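Local coordinates for protein diol-dehydratase (Roseburia inulinivorans, PDB 5I2A) that dehydrates 1,2-propanediol as a B12-independent glycyl radical enzyme of the pyruvate formate lyase-like superfamily, at residues R55-I60 with Q277-G282; I67-E72 with I80-C85; V75-I80 with L323-K328; F271-L276 with L343-I348; V275-I278 with S284-P287. All coordinates share one frame; numbering follows the deposited sequence. Where two conformers were deposited one is given.

Interaction 1 of 5, residues R55-I60 with Q277-G282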
# COMPACT_ATOMS: atom_id res chain seq x y z
N ARG A 55 -4.44 11.53 12.61
CA ARG A 55 -5.10 12.82 12.64
C ARG A 55 -6.60 12.67 12.91
O ARG A 55 -7.18 13.49 13.60
CB ARG A 55 -4.88 13.59 11.33
CG ARG A 55 -3.44 14.07 11.13
CD ARG A 55 -3.08 15.16 12.12
NE ARG A 55 -1.74 15.70 11.86
CZ ARG A 55 -1.02 16.37 12.75
NH1 ARG A 55 -1.51 16.57 13.97
NH2 ARG A 55 0.18 16.82 12.44
N ALA A 56 -7.22 11.63 12.37
CA ALA A 56 -8.64 11.43 12.62
C ALA A 56 -8.87 11.03 14.09
O ALA A 56 -9.77 11.53 14.74
CB ALA A 56 -9.21 10.40 11.67
N PHE A 57 -8.01 10.15 14.62
CA PHE A 57 -8.08 9.73 16.02
C PHE A 57 -7.90 10.97 16.90
O PHE A 57 -8.64 11.18 17.85
CB PHE A 57 -7.00 8.68 16.31
CG PHE A 57 -7.06 8.05 17.69
CD1 PHE A 57 -8.22 7.46 18.17
CD2 PHE A 57 -5.91 7.99 18.47
CE1 PHE A 57 -8.24 6.85 19.42
CE2 PHE A 57 -5.92 7.37 19.72
CZ PHE A 57 -7.09 6.79 20.19
N GLU A 58 -6.93 11.80 16.54
CA GLU A 58 -6.72 13.06 17.24
C GLU A 58 -7.97 13.94 17.19
O GLU A 58 -8.40 14.46 18.22
CB GLU A 58 -5.52 13.79 16.66
CG GLU A 58 -5.35 15.24 17.11
CD GLU A 58 -4.20 15.90 16.36
OE1 GLU A 58 -4.34 16.11 15.15
OE2 GLU A 58 -3.16 16.18 16.97
N HIS A 59 -8.56 14.09 16.01
CA HIS A 59 -9.71 14.97 15.85
C HIS A 59 -10.92 14.43 16.60
O HIS A 59 -11.69 15.20 17.17
CB HIS A 59 -10.05 15.15 14.38
CG HIS A 59 -11.00 16.27 14.11
ND1 HIS A 59 -10.70 17.58 14.40
CD2 HIS A 59 -12.22 16.28 13.54
CE1 HIS A 59 -11.71 18.35 14.04
NE2 HIS A 59 -12.64 17.58 13.51
N ILE A 60 -11.09 13.12 16.59
CA ILE A 60 -12.18 12.49 17.32
C ILE A 60 -12.01 12.72 18.83
O ILE A 60 -12.94 13.14 19.49
CB ILE A 60 -12.29 10.98 17.01
CG1 ILE A 60 -12.72 10.75 15.56
CG2 ILE A 60 -13.28 10.31 17.94
CD1 ILE A 60 -12.31 9.41 15.01
N GLN A 277 -11.22 1.34 21.61
CA GLN A 277 -12.49 1.00 20.98
C GLN A 277 -13.19 2.23 20.37
O GLN A 277 -14.25 2.12 19.76
CB GLN A 277 -13.39 0.29 22.00
CG GLN A 277 -12.73 -1.05 22.41
CD GLN A 277 -13.52 -1.84 23.40
OE1 GLN A 277 -14.42 -2.59 23.03
NE2 GLN A 277 -13.16 -1.72 24.67
N ILE A 278 -12.55 3.38 20.53
CA ILE A 278 -12.87 4.56 19.74
C ILE A 278 -12.02 4.54 18.46
O ILE A 278 -12.52 4.81 17.38
CB ILE A 278 -12.61 5.85 20.54
CG1 ILE A 278 -13.62 5.98 21.69
CG2 ILE A 278 -12.66 7.09 19.64
CD1 ILE A 278 -13.35 7.19 22.59
N GLU A 279 -10.74 4.20 18.59
CA GLU A 279 -9.83 4.13 17.45
C GLU A 279 -10.35 3.15 16.40
O GLU A 279 -10.33 3.44 15.22
CB GLU A 279 -8.40 3.73 17.86
CG GLU A 279 -7.43 3.82 16.68
CD GLU A 279 -6.01 3.33 16.98
OE1 GLU A 279 -5.85 2.40 17.80
OE2 GLU A 279 -5.07 3.91 16.39
N SER A 280 -10.83 2.00 16.87
CA SER A 280 -11.40 0.98 16.00
C SER A 280 -12.58 0.29 16.67
O SER A 280 -12.62 0.19 17.89
CB SER A 280 -10.33 -0.05 15.62
OG SER A 280 -10.92 -1.13 14.93
N SER A 281 -13.51 -0.22 15.88
CA SER A 281 -14.66 -0.96 16.40
C SER A 281 -14.39 -2.46 16.61
O SER A 281 -15.31 -3.20 16.93
CB SER A 281 -15.87 -0.81 15.46
OG SER A 281 -15.49 -1.08 14.13
N GLY A 282 -13.15 -2.89 16.42
CA GLY A 282 -12.79 -4.27 16.73
C GLY A 282 -13.19 -4.58 18.17
O GLY A 282 -12.94 -3.77 19.07

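Interaction 2 of 5, residues I67-E72 with I80-C85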
# COMPACT_ATOMS: atom_id res chain seq x y z
N ILE A 67 -18.80 12.96 28.99
CA ILE A 67 -19.75 13.08 30.08
C ILE A 67 -19.20 12.32 31.28
O ILE A 67 -18.51 11.32 31.12
CB ILE A 67 -21.15 12.55 29.67
CG1 ILE A 67 -22.18 12.80 30.77
CG2 ILE A 67 -21.11 11.06 29.31
CD1 ILE A 67 -23.62 12.55 30.32
N ILE A 68 -19.47 12.82 32.48
CA ILE A 68 -19.20 12.08 33.70
C ILE A 68 -20.54 11.69 34.28
O ILE A 68 -21.36 12.56 34.58
CB ILE A 68 -18.38 12.91 34.70
CG1 ILE A 68 -17.00 13.19 34.12
CG2 ILE A 68 -18.29 12.21 36.07
CD1 ILE A 68 -16.03 13.89 35.08
N ARG A 69 -20.79 10.39 34.38
CA ARG A 69 -22.11 9.91 34.78
C ARG A 69 -22.25 10.03 36.30
O ARG A 69 -21.24 10.09 37.00
CB ARG A 69 -22.33 8.47 34.30
CG ARG A 69 -21.97 8.21 32.82
CD ARG A 69 -22.70 6.98 32.30
NE ARG A 69 -22.32 6.59 30.95
CZ ARG A 69 -22.70 7.22 29.84
NH1 ARG A 69 -23.48 8.31 29.92
NH2 ARG A 69 -22.31 6.78 28.66
N PRO A 70 -23.49 10.11 36.81
CA PRO A 70 -23.69 10.30 38.25
C PRO A 70 -22.92 9.28 39.09
O PRO A 70 -23.01 8.08 38.82
CB PRO A 70 -25.21 10.13 38.42
CG PRO A 70 -25.77 10.55 37.09
CD PRO A 70 -24.77 10.05 36.07
N GLU A 71 -22.12 9.79 40.02
CA GLU A 71 -21.41 8.98 41.02
C GLU A 71 -20.22 8.19 40.49
O GLU A 71 -19.59 7.45 41.24
CB GLU A 71 -22.38 8.01 41.72
CG GLU A 71 -23.50 8.71 42.49
CD GLU A 71 -24.23 7.77 43.44
OE1 GLU A 71 -23.70 7.50 44.53
OE2 GLU A 71 -25.32 7.30 43.09
N GLU A 72 -19.90 8.33 39.20
CA GLU A 72 -18.74 7.62 38.66
C GLU A 72 -17.47 8.00 39.42
O GLU A 72 -17.26 9.17 39.73
CB GLU A 72 -18.56 7.93 37.16
CG GLU A 72 -19.44 7.08 36.26
CD GLU A 72 -19.11 7.25 34.78
OE1 GLU A 72 -18.63 8.35 34.41
OE2 GLU A 72 -19.36 6.31 34.01
N ILE A 80 -22.99 9.64 24.85
CA ILE A 80 -23.76 10.32 25.87
C ILE A 80 -24.75 9.33 26.47
O ILE A 80 -24.84 9.19 27.68
CB ILE A 80 -24.46 11.55 25.32
CG1 ILE A 80 -23.42 12.55 24.83
CG2 ILE A 80 -25.35 12.19 26.41
CD1 ILE A 80 -22.34 12.86 25.89
N ALA A 81 -25.46 8.60 25.61
CA ALA A 81 -26.37 7.56 26.09
C ALA A 81 -25.59 6.37 26.64
O ALA A 81 -24.75 5.82 25.95
CB ALA A 81 -27.30 7.11 24.99
N PRO A 82 -25.87 5.96 27.89
CA PRO A 82 -25.23 4.76 28.44
C PRO A 82 -25.51 3.53 27.57
O PRO A 82 -26.60 3.39 27.05
CB PRO A 82 -25.86 4.62 29.82
CG PRO A 82 -26.35 6.04 30.17
CD PRO A 82 -26.82 6.58 28.84
N ARG A 83 -24.50 2.67 27.43
CA ARG A 83 -24.60 1.46 26.60
C ARG A 83 -24.90 1.77 25.14
O ARG A 83 -25.36 0.91 24.40
CB ARG A 83 -25.65 0.50 27.16
CG ARG A 83 -25.29 -0.01 28.56
CD ARG A 83 -26.32 -0.98 29.10
NE ARG A 83 -26.32 -2.25 28.39
CZ ARG A 83 -27.36 -2.74 27.72
NH1 ARG A 83 -28.51 -2.06 27.67
NH2 ARG A 83 -27.25 -3.93 27.12
N GLY A 84 -24.63 3.01 24.73
CA GLY A 84 -24.84 3.41 23.36
C GLY A 84 -23.64 3.04 22.52
O GLY A 84 -22.69 2.42 23.01
N CYS A 85 -23.66 3.39 21.23
CA CYS A 85 -22.48 3.20 20.41
C CYS A 85 -22.31 4.34 19.41
O CYS A 85 -23.27 4.98 18.99
CB CYS A 85 -22.54 1.87 19.66
SG CYS A 85 -23.82 1.78 18.37

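Interaction 3 of 5, residues V75-I80 with L323-K328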
# COMPACT_ATOMS: atom_id res chain seq x y z
N VAL A 75 -13.89 7.49 35.20
CA VAL A 75 -14.64 8.19 34.16
C VAL A 75 -14.12 7.89 32.76
O VAL A 75 -12.99 7.42 32.58
CB VAL A 75 -14.61 9.72 34.40
CG1 VAL A 75 -15.10 10.03 35.83
CG2 VAL A 75 -13.21 10.28 34.19
N GLY A 76 -14.96 8.16 31.77
CA GLY A 76 -14.65 7.88 30.38
C GLY A 76 -15.84 7.20 29.74
O GLY A 76 -16.13 6.05 30.00
N SER A 77 -16.54 7.95 28.90
CA SER A 77 -17.71 7.44 28.22
C SER A 77 -17.58 7.77 26.75
O SER A 77 -17.19 8.87 26.39
CB SER A 77 -19.00 8.06 28.78
OG SER A 77 -19.27 7.64 30.11
N THR A 78 -17.94 6.82 25.89
CA THR A 78 -17.77 6.98 24.46
C THR A 78 -19.05 7.56 23.83
O THR A 78 -19.00 8.23 22.80
CB THR A 78 -17.35 5.63 23.82
OG1 THR A 78 -16.02 5.32 24.25
CG2 THR A 78 -17.38 5.66 22.28
N THR A 79 -20.19 7.33 24.47
CA THR A 79 -21.45 7.93 24.04
C THR A 79 -22.14 8.68 25.18
O THR A 79 -21.93 8.39 26.35
CB THR A 79 -22.42 6.89 23.49
OG1 THR A 79 -22.55 5.84 24.46
CG2 THR A 79 -21.90 6.29 22.18
N ILE A 80 -22.99 9.64 24.85
CA ILE A 80 -23.76 10.32 25.87
C ILE A 80 -24.75 9.33 26.47
O ILE A 80 -24.84 9.19 27.68
CB ILE A 80 -24.46 11.55 25.32
CG1 ILE A 80 -23.42 12.55 24.83
CG2 ILE A 80 -25.35 12.19 26.41
CD1 ILE A 80 -22.34 12.86 25.89
N LEU A 323 -17.07 -1.34 32.01
CA LEU A 323 -16.91 -2.33 30.94
C LEU A 323 -18.24 -2.68 30.27
O LEU A 323 -18.25 -3.09 29.12
CB LEU A 323 -16.24 -3.59 31.48
CG LEU A 323 -14.72 -3.46 31.71
CD1 LEU A 323 -14.20 -4.53 32.68
CD2 LEU A 323 -13.97 -3.57 30.37
N ASN A 324 -19.36 -2.52 30.98
CA ASN A 324 -20.68 -2.71 30.39
C ASN A 324 -21.27 -1.45 29.76
O ASN A 324 -22.32 -1.51 29.12
CB ASN A 324 -21.66 -3.26 31.43
CG ASN A 324 -21.29 -4.64 31.87
OD1 ASN A 324 -21.74 -5.63 31.29
ND2 ASN A 324 -20.44 -4.73 32.89
N ASP A 325 -20.61 -0.31 29.94
CA ASP A 325 -21.10 0.93 29.34
C ASP A 325 -20.80 0.99 27.83
O ASP A 325 -21.53 1.62 27.06
CB ASP A 325 -20.47 2.14 30.04
CG ASP A 325 -21.20 3.45 29.72
OD1 ASP A 325 -22.37 3.43 29.29
OD2 ASP A 325 -20.58 4.51 29.92
N LEU A 326 -19.72 0.33 27.41
CA LEU A 326 -19.35 0.32 26.00
C LEU A 326 -20.23 -0.66 25.23
O LEU A 326 -20.70 -1.66 25.79
CB LEU A 326 -17.86 -0.02 25.85
CG LEU A 326 -16.88 0.92 26.56
CD1 LEU A 326 -15.45 0.49 26.33
CD2 LEU A 326 -17.10 2.36 26.12
N ASN A 327 -20.50 -0.37 23.96
CA ASN A 327 -21.38 -1.21 23.15
C ASN A 327 -21.01 -1.07 21.66
O ASN A 327 -20.14 -0.29 21.30
CB ASN A 327 -22.86 -0.83 23.40
CG ASN A 327 -23.85 -1.98 23.11
OD1 ASN A 327 -23.53 -2.98 22.46
ND2 ASN A 327 -25.09 -1.81 23.58
N LYS A 328 -21.69 -1.84 20.82
CA LYS A 328 -21.38 -1.90 19.40
C LYS A 328 -22.60 -2.37 18.63
O LYS A 328 -23.18 -3.41 18.95
CB LYS A 328 -20.19 -2.84 19.16
CG LYS A 328 -19.83 -3.10 17.69
CD LYS A 328 -18.60 -4.07 17.66
CE LYS A 328 -18.18 -4.51 16.24
NZ LYS A 328 -16.92 -5.38 16.32
O HOH W 1 -19.58 5.04 27.15
O HOH W 2 -20.76 3.61 25.00

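Interaction 4 of 5, residues F271-L276 with L343-I348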
# COMPACT_ATOMS: atom_id res chain seq x y z
N PHE A 271 -8.95 4.31 30.53
CA PHE A 271 -8.77 5.17 29.35
C PHE A 271 -8.20 4.37 28.17
O PHE A 271 -8.64 4.54 27.04
CB PHE A 271 -7.86 6.37 29.69
CG PHE A 271 -8.60 7.55 30.28
CD1 PHE A 271 -9.85 7.92 29.80
CD2 PHE A 271 -8.05 8.28 31.32
CE1 PHE A 271 -10.53 9.01 30.34
CE2 PHE A 271 -8.72 9.38 31.87
CZ PHE A 271 -9.96 9.74 31.39
N ILE A 272 -7.26 3.48 28.43
CA ILE A 272 -6.70 2.67 27.36
C ILE A 272 -7.77 1.72 26.81
O ILE A 272 -7.97 1.64 25.60
CB ILE A 272 -5.46 1.87 27.82
CG1 ILE A 272 -4.35 2.83 28.25
CG2 ILE A 272 -4.97 0.98 26.69
CD1 ILE A 272 -3.96 3.88 27.18
N GLN A 273 -8.47 1.03 27.71
CA GLN A 273 -9.57 0.13 27.33
C GLN A 273 -10.60 0.84 26.47
O GLN A 273 -11.10 0.28 25.49
CB GLN A 273 -10.26 -0.45 28.57
CG GLN A 273 -11.32 -1.51 28.26
CD GLN A 273 -10.73 -2.83 27.76
OE1 GLN A 273 -9.52 -3.06 27.87
NE2 GLN A 273 -11.58 -3.70 27.22
N GLN A 274 -10.92 2.07 26.84
CA GLN A 274 -11.93 2.83 26.14
C GLN A 274 -11.46 3.34 24.78
O GLN A 274 -12.13 3.12 23.77
CB GLN A 274 -12.40 4.02 27.00
CG GLN A 274 -13.55 4.79 26.35
CD GLN A 274 -13.71 6.20 26.92
OE1 GLN A 274 -12.95 6.63 27.78
NE2 GLN A 274 -14.72 6.92 26.44
N VAL A 275 -10.31 4.02 24.73
CA VAL A 275 -9.95 4.71 23.49
C VAL A 275 -9.56 3.73 22.38
O VAL A 275 -9.73 4.04 21.21
CB VAL A 275 -8.81 5.74 23.68
CG1 VAL A 275 -9.23 6.84 24.65
CG2 VAL A 275 -7.50 5.05 24.11
N LEU A 276 -9.06 2.55 22.75
CA LEU A 276 -8.80 1.50 21.76
C LEU A 276 -10.06 1.23 20.96
O LEU A 276 -9.99 0.95 19.77
CB LEU A 276 -8.30 0.22 22.43
CG LEU A 276 -6.84 0.23 22.91
CD1 LEU A 276 -6.56 -0.99 23.75
CD2 LEU A 276 -5.86 0.31 21.73
N LEU A 343 -19.05 -7.24 24.13
CA LEU A 343 -17.82 -6.81 23.48
C LEU A 343 -16.69 -7.82 23.76
O LEU A 343 -15.54 -7.59 23.40
CB LEU A 343 -17.42 -5.40 23.97
CG LEU A 343 -18.33 -4.28 23.44
CD1 LEU A 343 -17.92 -2.91 23.99
CD2 LEU A 343 -18.28 -4.28 21.93
N PHE A 344 -17.06 -8.92 24.43
CA PHE A 344 -16.15 -10.04 24.69
C PHE A 344 -14.83 -9.57 25.29
O PHE A 344 -13.75 -9.91 24.79
CB PHE A 344 -15.92 -10.82 23.38
CG PHE A 344 -17.20 -11.11 22.64
CD1 PHE A 344 -17.95 -12.23 22.94
CD2 PHE A 344 -17.70 -10.20 21.70
CE1 PHE A 344 -19.17 -12.47 22.29
CE2 PHE A 344 -18.91 -10.43 21.05
CZ PHE A 344 -19.63 -11.57 21.33
N GLN A 345 -14.92 -8.76 26.33
CA GLN A 345 -13.75 -8.18 26.96
C GLN A 345 -13.28 -9.16 28.03
O GLN A 345 -13.80 -9.18 29.15
CB GLN A 345 -14.07 -6.80 27.54
CG GLN A 345 -14.53 -5.77 26.46
CD GLN A 345 -15.06 -4.46 27.05
OE1 GLN A 345 -14.40 -3.42 26.97
NE2 GLN A 345 -16.25 -4.51 27.64
N ASN A 346 -12.33 -10.00 27.65
CA ASN A 346 -11.94 -11.10 28.50
C ASN A 346 -10.88 -10.67 29.50
O ASN A 346 -9.87 -10.07 29.13
CB ASN A 346 -11.45 -12.28 27.68
CG ASN A 346 -11.47 -13.58 28.48
OD1 ASN A 346 -10.70 -13.75 29.42
ND2 ASN A 346 -12.35 -14.49 28.09
N LEU A 347 -11.12 -10.99 30.76
CA LEU A 347 -10.26 -10.61 31.87
C LEU A 347 -10.05 -11.85 32.70
O LEU A 347 -11.01 -12.49 33.15
CB LEU A 347 -10.86 -9.47 32.70
CG LEU A 347 -10.00 -8.82 33.80
CD1 LEU A 347 -10.45 -7.37 34.03
CD2 LEU A 347 -10.06 -9.58 35.11
N ILE A 348 -8.79 -12.20 32.92
CA ILE A 348 -8.46 -13.49 33.51
C ILE A 348 -7.72 -13.31 34.84
O ILE A 348 -7.02 -12.31 35.04
CB ILE A 348 -7.62 -14.33 32.53
CG1 ILE A 348 -7.71 -15.82 32.85
CG2 ILE A 348 -6.18 -13.85 32.49
CD1 ILE A 348 -7.52 -16.69 31.61

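Interaction 5 of 5, residues V275-I278 with S284-P287. With EDO (1,2-ethanediol), chain C.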
# COMPACT_ATOMS: atom_id res chain seq x y z
N VAL A 275 -10.31 4.02 24.73
CA VAL A 275 -9.95 4.71 23.49
C VAL A 275 -9.56 3.73 22.38
O VAL A 275 -9.73 4.04 21.21
CB VAL A 275 -8.81 5.74 23.68
CG1 VAL A 275 -9.23 6.84 24.65
CG2 VAL A 275 -7.50 5.05 24.11
N LEU A 276 -9.06 2.55 22.75
CA LEU A 276 -8.80 1.50 21.76
C LEU A 276 -10.06 1.23 20.96
O LEU A 276 -9.99 0.95 19.77
CB LEU A 276 -8.30 0.22 22.43
CG LEU A 276 -6.84 0.23 22.91
CD1 LEU A 276 -6.56 -0.99 23.75
CD2 LEU A 276 -5.86 0.31 21.73
N GLN A 277 -11.22 1.34 21.61
CA GLN A 277 -12.49 1.00 20.98
C GLN A 277 -13.19 2.23 20.37
O GLN A 277 -14.25 2.12 19.76
CB GLN A 277 -13.39 0.29 22.00
CG GLN A 277 -12.73 -1.05 22.41
CD GLN A 277 -13.52 -1.84 23.40
OE1 GLN A 277 -14.42 -2.59 23.03
NE2 GLN A 277 -13.16 -1.72 24.67
N ILE A 278 -12.55 3.38 20.53
CA ILE A 278 -12.87 4.56 19.74
C ILE A 278 -12.02 4.54 18.46
O ILE A 278 -12.52 4.81 17.38
CB ILE A 278 -12.61 5.85 20.54
CG1 ILE A 278 -13.62 5.98 21.69
CG2 ILE A 278 -12.66 7.09 19.64
CD1 ILE A 278 -13.35 7.19 22.59
N SER A 284 -13.47 -7.78 21.38
CA SER A 284 -12.53 -8.65 22.09
C SER A 284 -11.22 -7.94 22.45
O SER A 284 -10.15 -8.55 22.48
CB SER A 284 -12.23 -9.91 21.27
OG SER A 284 -13.41 -10.67 21.14
N ILE A 285 -11.32 -6.65 22.74
CA ILE A 285 -10.26 -5.93 23.41
C ILE A 285 -10.23 -6.45 24.85
O ILE A 285 -11.11 -6.13 25.67
CB ILE A 285 -10.49 -4.40 23.36
CG1 ILE A 285 -10.60 -3.93 21.90
CG2 ILE A 285 -9.41 -3.66 24.14
CD1 ILE A 285 -9.38 -4.29 21.02
N SER A 286 -9.25 -7.30 25.15
CA SER A 286 -9.28 -8.10 26.37
C SER A 286 -8.25 -7.66 27.41
O SER A 286 -7.04 -7.74 27.17
CB SER A 286 -9.08 -9.58 26.02
OG SER A 286 -10.05 -10.00 25.07
N PRO A 287 -8.74 -7.19 28.57
CA PRO A 287 -7.86 -6.75 29.66
C PRO A 287 -6.80 -7.77 30.04
O PRO A 287 -5.73 -7.38 30.49
CB PRO A 287 -8.85 -6.51 30.81
CG PRO A 287 -10.10 -6.08 30.10
CD PRO A 287 -10.16 -6.96 28.87
C1 EDO C . -14.59 -14.05 20.13
O1 EDO C . -13.33 -13.41 20.36
C2 EDO C . -15.59 -12.97 19.71
O2 EDO C . -15.28 -12.43 18.41
O HOH W 3 -13.79 -5.32 23.00

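Interaction 1 of 5, residues R55-I60 with Q277-G282
Two backbone N-H groups in the first turn of helix 525-529 hold the carboxylate of E279, F526 N at OE2 and E527 N at OE1, while the aliphatic stem of the same side chain crosses the ring of F57 at about a right angle. Two donors at the amino end of a helix would probably favour the ionised acid. E279 CG lies over one face of the ring, 4.3 Å from its centroid and shifted toward the rim, a CH-pi contact; the carboxylate itself is turned 29° from the ring plane. Nearest of all is E279 CB, 3.5 Å from F57 CE1. F57 CG stands anti to the backbone N (chi1 -174°), which sends the ring across to the end of the partner helix. Beside it, the isoleucines slide past each other in opposite directions and meet through methyls, I60 CG2 to I278 CG2 at 3.7 Å. An alanine in place of F57 would remove the ring and is likely to open a gap beneath the E279 stem. S280 is the first residue to leave helical angles, and its OG accepts G282 N at 3.2 Å, an ST turn. The contact thus packs helix 49-63 against the C-terminal end of helix 262-279, with S213 and V217 of helix 200-233 touching F57 and helix 32-43 lying against A56 and H59.

Interaction 2 of 5, residues I67-E72 with I80-C85
The loop doubles back so that the CA atoms of I67 and I80 come within 6.4 Å, and each arm then makes a type II beta turn, R69 to E72 and A81 to G84, with E71 and R83 taking the positive phi of the third position. The R69 chain, extended from CG to NE (chi3 -174°), carries the guanidinium across to the I80 carbonyl. Its NH1 donates to I80 O at 2.8 Å, 157° at the hydrogen, with the oxygen near the guanidinium plane but the donor tilted 33° from the plane of the carbonyl. P82 lies over one face of the same group: its CA is 3.6 Å from R69 NH2, and its CG is 3.7 Å from R69 NH1. R69 thus ties together two arms of a long irregular connection between helices 49-63 and 94-97, with H21 of helix 14-22 touching both R69 and P82. The guanidinium has further partners, NE in a salt bridge to D325 and NH2 in a bond to T79 O, which should limit its rotation. R69 N donates to E72 OE1 at 3.0 Å, from above the carboxylate plane. Nearer the surface, I80 CD1 turns back to sit 4.0 Å from I67 CB.

Interaction 3 of 5, residues V75-I80 with L323-K328
D325 and L326, in the loop that follows helix 309-323, face S77 and T78 across a buried seam between two irregular connections, a water-bridged loop-to-loop contact within the pyruvate formate lyase-like fold. Two buried waters bridge the loops. One accepts from T78 N at 2.7 Å and donates weakly to D325 OD2; a second lies 2.9 Å from T79 OG1 and 3.0 Å from D325 O, so backbone and side chain of the aspartate each have a water of their own. Charge gathers at the same place. D325 CG is anti to the backbone N (chi1 -165°), which places the carboxylate beside S77; OD2 lies 3.4 Å from S77 OG. The same oxygen forms a salt bridge with K322 besides that with R69. Two cations at one oxygen would probably keep the acid ionised in its buried setting, and K322 NZ reaches G76 O as well, tying the lysine to both loops. Apolar packing is slight: the L326 side chain crosses that of T78 at about a right angle, its CD2 4.0 Å from T78 CB. The T78 hydroxyl has its polar partner on helix 262-279, accepting from Q274 NE2. Further along, the loop is braced locally by N327, whose OD1 accepts K328 N at 2.7 Å, while K328 NZ reaches S281 O.

Interaction 4 of 5, residues F271-L276 with L343-I348
Q273 and Q345 join helix 262-279 to the segment that leads into strand 346-350 through one buried amide-amide hydrogen bond. Q273 NE2 donates to Q345 OE1 at 2.8 Å, nearly straight at 168°; the acceptor lies in the amide plane of Q273, whereas the donor is tilted 32° from the carbonyl plane of Q345. Q273 leaves the helix with CG anti to the backbone N and then bends at chi2 (71°), which swings its amide to the end of the extended Q345 chain. Van der Waals contact only accompanies the bond: Q345 CG is 3.7 Å from Q273 NE2, and Q273 CG is 3.8 Å from Q345 OE1. Further hydrogen bonds continue the network. Q273 OE1 pairs with Y171 OH, Q273 NE2 also reaches I285 O, and Q345 NE2 meets L323 O. Strand 346-350 is an outermost strand, within this chain, of a mixed five-stranded sheet and runs parallel to strand 380-385. F344 makes an edge-to-face contact with Y818, next in sequence to G817, predicted to carry the glycyl radical, which is absent in this structure. Q345 OE1 takes a second donor, Q277 NE2, so an oxygen gripped by two N-H groups and a nitrogen facing the carbonyl of L323 settle which way round this amide lies; turned over, it would probably set nitrogen against nitrogen.

Interaction 5 of 5, residues V275-I278 with S284-P287
Behind a small polar pocket holding a 1,2-ethanediol molecule, I285 of the short strand 283-285, which runs parallel to strand 165-167, packs against L276 and Q277 near the end of helix 262-279. The diol probably came from the crystallisation liquor, yet its partners S284, H166, H283, E440 and D452 are consistent with the substrate pocket of diol-dehydrating glycyl radical enzymes. I285 forks between the two helix residues. Its CG2 meets L276 CD1 at 3.9 Å, and its CG1 lies alongside the stem of Q277, 3.6 Å from Q277 CG, the two chains sliding past each other in opposite directions. Q277 CG is anti to the carbonyl carbon (chi1 -63°) and the chain runs straight on, carrying the amide past the isoleucine to the strand. There a water completes the link: it donates to Q277 OE1 at 2.8 Å and accepts from I285 N at 2.8 Å. The other end of the amide, NE2, donates back to Q273 O in its own helix, so each half of the group has its role. A leucine in place of Q277 would probably leave the bridging water without this acceptor and the Q345 oxygen with one donor fewer. Beyond I285, S286 OG donates to S284 O at 3.0 Å, approaching from above the carbonyl plane. On the pocket side, S284 CB is directed away from the helix, and S284 OG donates to O1 of the ethanediol at 2.8 Å.

Interaction 2 lies at the surface, whereas the other four are buried. Helix 262-279 is common to interactions 1, 4 and 5, and interaction 3 also touches it; Q277 binds Q345 of interaction 4 while packing on I285 in interaction 5. Interactions 2 and 3 share I80 and the cluster of R69 and D325, their centres only about 6 Å apart. Chemistry follows place: between two helices, about 21 Å from the centre of the chain, interaction 1 is aromatic and aliphatic; the loops of 2 rely on an arginine, those of 3 on an aspartate and bridging waters; and 4 and 5, about 13 Å from the centre of the chain, use neutral amides and isoleucine next to the strands.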